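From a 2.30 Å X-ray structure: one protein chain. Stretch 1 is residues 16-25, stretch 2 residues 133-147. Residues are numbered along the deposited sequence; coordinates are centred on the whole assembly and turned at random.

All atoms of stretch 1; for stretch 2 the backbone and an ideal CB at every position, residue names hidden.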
# COMPACT_ATOMS: atom_id res chain seq x y z
N PHE B 16 -23.71 -13.32 -2.64
CA PHE B 16 -24.08 -12.67 -1.35
C PHE B 16 -24.63 -11.27 -1.61
O PHE B 16 -24.44 -10.72 -2.70
CB PHE B 16 -22.85 -12.58 -0.42
CG PHE B 16 -21.80 -11.62 -0.89
CD1 PHE B 16 -21.85 -10.27 -0.53
CD2 PHE B 16 -20.78 -12.04 -1.75
CE1 PHE B 16 -20.91 -9.36 -1.02
CE2 PHE B 16 -19.84 -11.14 -2.24
CZ PHE B 16 -19.91 -9.80 -1.88
N VAL B 17 -25.30 -10.70 -0.62
CA VAL B 17 -25.88 -9.37 -0.75
C VAL B 17 -25.41 -8.46 0.38
O VAL B 17 -25.29 -8.89 1.52
CB VAL B 17 -27.43 -9.41 -0.74
CG1 VAL B 17 -28.00 -8.01 -0.83
CG2 VAL B 17 -27.93 -10.25 -1.90
N ILE B 18 -25.16 -7.21 0.05
CA ILE B 18 -24.72 -6.26 1.05
C ILE B 18 -25.32 -4.90 0.71
O ILE B 18 -25.53 -4.59 -0.45
CB ILE B 18 -23.17 -6.20 1.08
CG1 ILE B 18 -22.70 -5.57 2.39
CG2 ILE B 18 -22.65 -5.43 -0.12
CD1 ILE B 18 -21.22 -5.72 2.64
N ASN B 19 -25.61 -4.11 1.74
CA ASN B 19 -26.20 -2.78 1.55
C ASN B 19 -25.09 -1.75 1.34
O ASN B 19 -24.60 -1.15 2.30
CB ASN B 19 -27.03 -2.41 2.78
CG ASN B 19 -27.76 -1.10 2.61
OD1 ASN B 19 -27.27 -0.19 1.96
ND2 ASN B 19 -28.94 -0.99 3.22
N HIS B 20 -24.71 -1.54 0.08
CA HIS B 20 -23.66 -0.58 -0.27
C HIS B 20 -23.92 0.80 0.32
O HIS B 20 -22.98 1.53 0.64
CB HIS B 20 -23.56 -0.50 -1.79
CG HIS B 20 -23.33 -1.83 -2.44
ND1 HIS B 20 -22.08 -2.42 -2.49
CD2 HIS B 20 -24.19 -2.72 -2.99
CE1 HIS B 20 -22.19 -3.62 -3.04
NE2 HIS B 20 -23.46 -3.82 -3.34
N GLY B 21 -25.20 1.14 0.46
CA GLY B 21 -25.56 2.42 1.04
C GLY B 21 -25.15 2.53 2.49
O GLY B 21 -24.64 3.58 2.91
N LYS B 22 -25.37 1.47 3.27
CA LYS B 22 -24.98 1.49 4.68
C LYS B 22 -23.47 1.52 4.79
O LYS B 22 -22.92 2.18 5.67
CB LYS B 22 -25.51 0.25 5.43
CG LYS B 22 -26.98 0.34 5.81
CD LYS B 22 -27.45 -0.84 6.65
CE LYS B 22 -28.87 -0.60 7.14
NZ LYS B 22 -29.40 -1.70 8.00
N LEU B 23 -22.80 0.81 3.90
CA LEU B 23 -21.34 0.79 3.91
C LEU B 23 -20.82 2.20 3.69
O LEU B 23 -19.98 2.69 4.44
CB LEU B 23 -20.80 -0.14 2.83
CG LEU B 23 -20.72 -1.61 3.24
CD1 LEU B 23 -20.41 -2.49 2.04
CD2 LEU B 23 -19.65 -1.77 4.32
N THR B 24 -21.35 2.85 2.65
CA THR B 24 -20.93 4.21 2.31
C THR B 24 -21.11 5.15 3.49
O THR B 24 -20.25 5.99 3.76
CB THR B 24 -21.73 4.77 1.11
OG1 THR B 24 -21.45 4.00 -0.06
CG2 THR B 24 -21.35 6.22 0.85
N ASN B 25 -22.23 5.01 4.20
CA ASN B 25 -22.47 5.87 5.35
C ASN B 25 -21.45 5.61 6.44
O ASN B 25 -21.04 6.53 7.14
CB ASN B 25 -23.89 5.65 5.90
CG ASN B 25 -24.93 6.42 5.12
OD1 ASN B 25 -24.90 6.45 3.88
ND2 ASN B 25 -25.86 7.06 5.82
N UNK B 133 -10.80 -10.72 -2.44
CA UNK B 133 -11.63 -10.77 -3.64
C UNK B 133 -12.91 -9.98 -3.43
O UNK B 133 -13.35 -9.25 -4.31
CB UNK B 133 -11.95 -12.22 -4.01
N UNK B 134 -13.52 -10.12 -2.26
CA UNK B 134 -14.74 -9.40 -1.94
C UNK B 134 -14.45 -7.92 -1.78
O UNK B 134 -15.29 -7.09 -2.09
CB UNK B 134 -15.38 -9.96 -0.67
N UNK B 135 -13.26 -7.58 -1.30
CA UNK B 135 -12.89 -6.17 -1.14
C UNK B 135 -12.83 -5.51 -2.51
O UNK B 135 -13.26 -4.36 -2.68
CB UNK B 135 -11.55 -6.03 -0.41
N UNK B 136 -12.29 -6.22 -3.50
CA UNK B 136 -12.20 -5.66 -4.84
C UNK B 136 -13.61 -5.40 -5.38
O UNK B 136 -13.92 -4.30 -5.85
CB UNK B 136 -11.43 -6.60 -5.77
N UNK B 137 -14.47 -6.42 -5.30
CA UNK B 137 -15.84 -6.32 -5.79
C UNK B 137 -16.69 -5.23 -5.15
O UNK B 137 -17.35 -4.47 -5.85
CB UNK B 137 -16.54 -7.67 -5.58
N UNK B 138 -16.68 -5.17 -3.83
CA UNK B 138 -17.49 -4.19 -3.10
C UNK B 138 -17.02 -2.74 -3.20
O UNK B 138 -17.84 -1.81 -3.24
CB UNK B 138 -17.53 -4.59 -1.62
N UNK B 139 -15.71 -2.51 -3.24
CA UNK B 139 -15.23 -1.13 -3.35
C UNK B 139 -15.57 -0.60 -4.74
O UNK B 139 -15.90 0.56 -4.90
CB UNK B 139 -13.72 -1.05 -3.09
N UNK B 140 -15.49 -1.46 -5.75
CA UNK B 140 -15.82 -1.02 -7.10
C UNK B 140 -17.28 -0.60 -7.11
O UNK B 140 -17.64 0.41 -7.72
CB UNK B 140 -15.55 -2.12 -8.13
N UNK B 141 -18.11 -1.39 -6.44
CA UNK B 141 -19.53 -1.10 -6.36
C UNK B 141 -19.75 0.19 -5.58
O UNK B 141 -20.59 1.01 -5.94
CB UNK B 141 -20.28 -2.26 -5.71
N UNK B 142 -18.97 0.40 -4.52
CA UNK B 142 -19.09 1.60 -3.70
C UNK B 142 -18.62 2.82 -4.46
O UNK B 142 -19.17 3.92 -4.31
CB UNK B 142 -18.29 1.45 -2.40
N UNK B 143 -17.60 2.64 -5.28
CA UNK B 143 -17.05 3.72 -6.07
C UNK B 143 -18.05 4.20 -7.12
O UNK B 143 -18.31 5.40 -7.25
CB UNK B 143 -15.75 3.27 -6.74
N UNK B 144 -18.61 3.26 -7.88
CA UNK B 144 -19.55 3.59 -8.94
C UNK B 144 -20.88 4.19 -8.49
O UNK B 144 -21.57 4.83 -9.28
CB UNK B 144 -19.84 2.32 -9.75
N UNK B 145 -21.25 4.01 -7.23
CA UNK B 145 -22.50 4.57 -6.75
C UNK B 145 -22.32 5.97 -6.18
O UNK B 145 -23.28 6.75 -6.10
CB UNK B 145 -23.11 3.65 -5.69
N UNK B 146 -21.10 6.30 -5.79
CA UNK B 146 -20.82 7.60 -5.21
C UNK B 146 -19.87 8.46 -6.03
O UNK B 146 -19.73 9.65 -5.78
CB UNK B 146 -20.24 7.41 -3.81
N UNK B 147 -19.21 7.86 -7.02
CA UNK B 147 -18.26 8.59 -7.86
C UNK B 147 -18.57 8.44 -9.35
O UNK B 147 -17.68 8.09 -10.13
CB UNK B 147 -16.84 8.11 -7.58

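Stretch 2 is already helical at 133. It crosses helix 20-25 at 82°. The helical repeat brings the same side back to stretch 1 every three or four positions.

Position 133 has helical angles and no stretch 1 atom within 5.5 Å of its ideal CB. Almost any helix-tolerant side chain would do. It is Lys133, extended and exposed.

At 134 the CB points toward stretch 1 and lies 4.7 Å from Phe16 CZ. An aromatic ring is on offer, so an apolar side chain such as leucine, isoleucine or methionine would suit. It is Met134. Its CE sits over one face of the Phe16 ring, 3.6 Å from Phe16 CZ, in a CH-pi contact.

Positions 135 and 136 are out of reach, and stretch 1 sets no demand on either. They are Ile135 and Glu136.

Position 137 points toward stretch 1, but its ideal CB is 5.4 Å from Phe16 CZ. A medium or long side chain, polar or apolar, could reach the ring. It is Gln137, and its OE1 lies near the plane of the Phe16 ring, at the edge, 4.0 Å from Phe16 CE2.

At 138 the CB points toward stretch 1 with His20 CE1, Leu23 CD1 and Ile18 CG2 all 5.0 to 5.4 Å away. The setting is largely apolar and the gap modest, so valine, isoleucine, leucine or alanine would fit. It is Val138, chi1 t. Its CG1 is 3.7 Å from Leu23 CD1 and 4.0 Å from His20 ND1, while its CG2 is 4.2 Å from Phe16 CZ. The two methyls thus meet different neighbours.

Position 139 points away and 140 is out of reach. They are Ser139, whose OG donates to Ile135 O at 2.9 Å, and Gln140.

At 141 the CB points toward stretch 1 and comes 3.6 Å from His20 CE1. A polar or acidic group could suit the imidazole, as could a small residue. It is Glu141, whose carboxylate lies beside the His20 ring edge; OE1 is 3.4 Å from His20 NE2, at an angle too poor for a hydrogen bond.

At 142 the CB points sideways, and the ideal CB lies 4.7 Å from Thr24 OG1. A branched or long apolar chain could turn back to Leu23. It is Ile142, whose end comes nearer: CD1 packs 3.8 Å from Leu23 CB.

Position 143 points away and 144 is out of reach. They are Phe143 and Glu144.

Position 145 points toward stretch 1 but starts more than 5.5 Å off, so a long chain is needed to reach the His20 ring. It is Arg145. One guanidinium face covers His20 CD2, which is 3.5 Å from Arg145 CZ. A water accepts from His20 N and, weakly, from Arg145 NH1. With 138, 141 and 142, Arg145 surrounds the His20 side chain, a knob in a hole.

Position 146 points toward Thr24, whose hydroxyl invites a polar group; asparagine or glutamine could reach it. It is Asn146. Its ND2 donates weakly to Thr24 OG1 at 3.2 Å and well to Ile142 O at 2.8 Å.

Position 147 is out of reach. It is Phe147.

Stretch 2 (133-147) KMIEQVSQEIFERNF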
# COMPACT_ATOMS: atom_id res chain seq x y z
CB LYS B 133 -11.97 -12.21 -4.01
CG LYS B 133 -10.82 -12.96 -4.66
CD LYS B 133 -11.32 -14.20 -5.38
CE LYS B 133 -10.23 -14.84 -6.23
NZ LYS B 133 -10.80 -15.82 -7.21
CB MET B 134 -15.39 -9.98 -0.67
CG MET B 134 -16.14 -11.29 -0.92
SD MET B 134 -16.73 -12.11 0.59
CE MET B 134 -18.17 -11.07 1.03
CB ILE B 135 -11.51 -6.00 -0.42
CG1 ILE B 135 -11.68 -6.22 1.08
CG2 ILE B 135 -10.94 -4.61 -0.68
CD1 ILE B 135 -10.41 -6.05 1.87
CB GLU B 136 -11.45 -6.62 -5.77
CG GLU B 136 -11.36 -6.14 -7.21
CD GLU B 136 -10.45 -4.92 -7.38
OE1 GLU B 136 -10.69 -4.14 -8.33
OE2 GLU B 136 -9.50 -4.75 -6.59
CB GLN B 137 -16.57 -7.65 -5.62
CG GLN B 137 -15.94 -8.83 -6.33
CD GLN B 137 -16.85 -10.05 -6.38
OE1 GLN B 137 -17.48 -10.41 -5.39
NE2 GLN B 137 -16.90 -10.70 -7.54
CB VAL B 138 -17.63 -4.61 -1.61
CG1 VAL B 138 -18.60 -3.69 -0.90
CG2 VAL B 138 -18.12 -6.04 -1.53
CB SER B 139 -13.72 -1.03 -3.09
OG SER B 139 -12.99 -1.81 -4.00
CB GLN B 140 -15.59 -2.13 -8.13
CG GLN B 140 -16.00 -1.71 -9.53
CD GLN B 140 -15.85 -2.83 -10.54
OE1 GLN B 140 -14.75 -3.32 -10.77
NE2 GLN B 140 -16.96 -3.22 -11.16
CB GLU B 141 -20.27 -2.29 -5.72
CG GLU B 141 -20.05 -3.60 -6.48
CD GLU B 141 -20.80 -4.80 -5.88
OE1 GLU B 141 -20.63 -5.08 -4.67
OE2 GLU B 141 -21.54 -5.48 -6.62
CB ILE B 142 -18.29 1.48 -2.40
CG1 ILE B 142 -19.02 0.55 -1.43
CG2 ILE B 142 -18.08 2.85 -1.77
CD1 ILE B 142 -18.35 0.40 -0.09
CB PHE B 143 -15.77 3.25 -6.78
CG PHE B 143 -15.24 4.25 -7.77
CD1 PHE B 143 -14.63 5.42 -7.34
CD2 PHE B 143 -15.36 4.01 -9.14
CE1 PHE B 143 -14.14 6.36 -8.25
CE2 PHE B 143 -14.88 4.94 -10.07
CZ PHE B 143 -14.27 6.12 -9.63
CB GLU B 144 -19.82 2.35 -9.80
CG GLU B 144 -18.55 1.77 -10.40
CD GLU B 144 -18.81 0.62 -11.35
OE1 GLU B 144 -19.68 -0.22 -11.05
OE2 GLU B 144 -18.12 0.55 -12.39
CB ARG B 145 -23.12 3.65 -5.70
CG ARG B 145 -23.32 2.24 -6.20
CD ARG B 145 -24.30 1.48 -5.34
NE ARG B 145 -24.60 0.17 -5.90
CZ ARG B 145 -25.56 -0.62 -5.45
NH1 ARG B 145 -26.32 -0.24 -4.43
NH2 ARG B 145 -25.76 -1.81 -6.02
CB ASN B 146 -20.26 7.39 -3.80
CG ASN B 146 -21.24 6.65 -2.89
OD1 ASN B 146 -22.00 7.27 -2.15
ND2 ASN B 146 -21.23 5.33 -2.96
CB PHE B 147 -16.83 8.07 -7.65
CG PHE B 147 -16.31 8.20 -6.24
CD1 PHE B 147 -16.90 7.50 -5.20
CD2 PHE B 147 -15.20 8.99 -5.98
CE1 PHE B 147 -16.38 7.59 -3.91
CE2 PHE B 147 -14.68 9.08 -4.70
CZ PHE B 147 -15.27 8.38 -3.66
O HOH W 1 -26.97 -1.96 -2.06
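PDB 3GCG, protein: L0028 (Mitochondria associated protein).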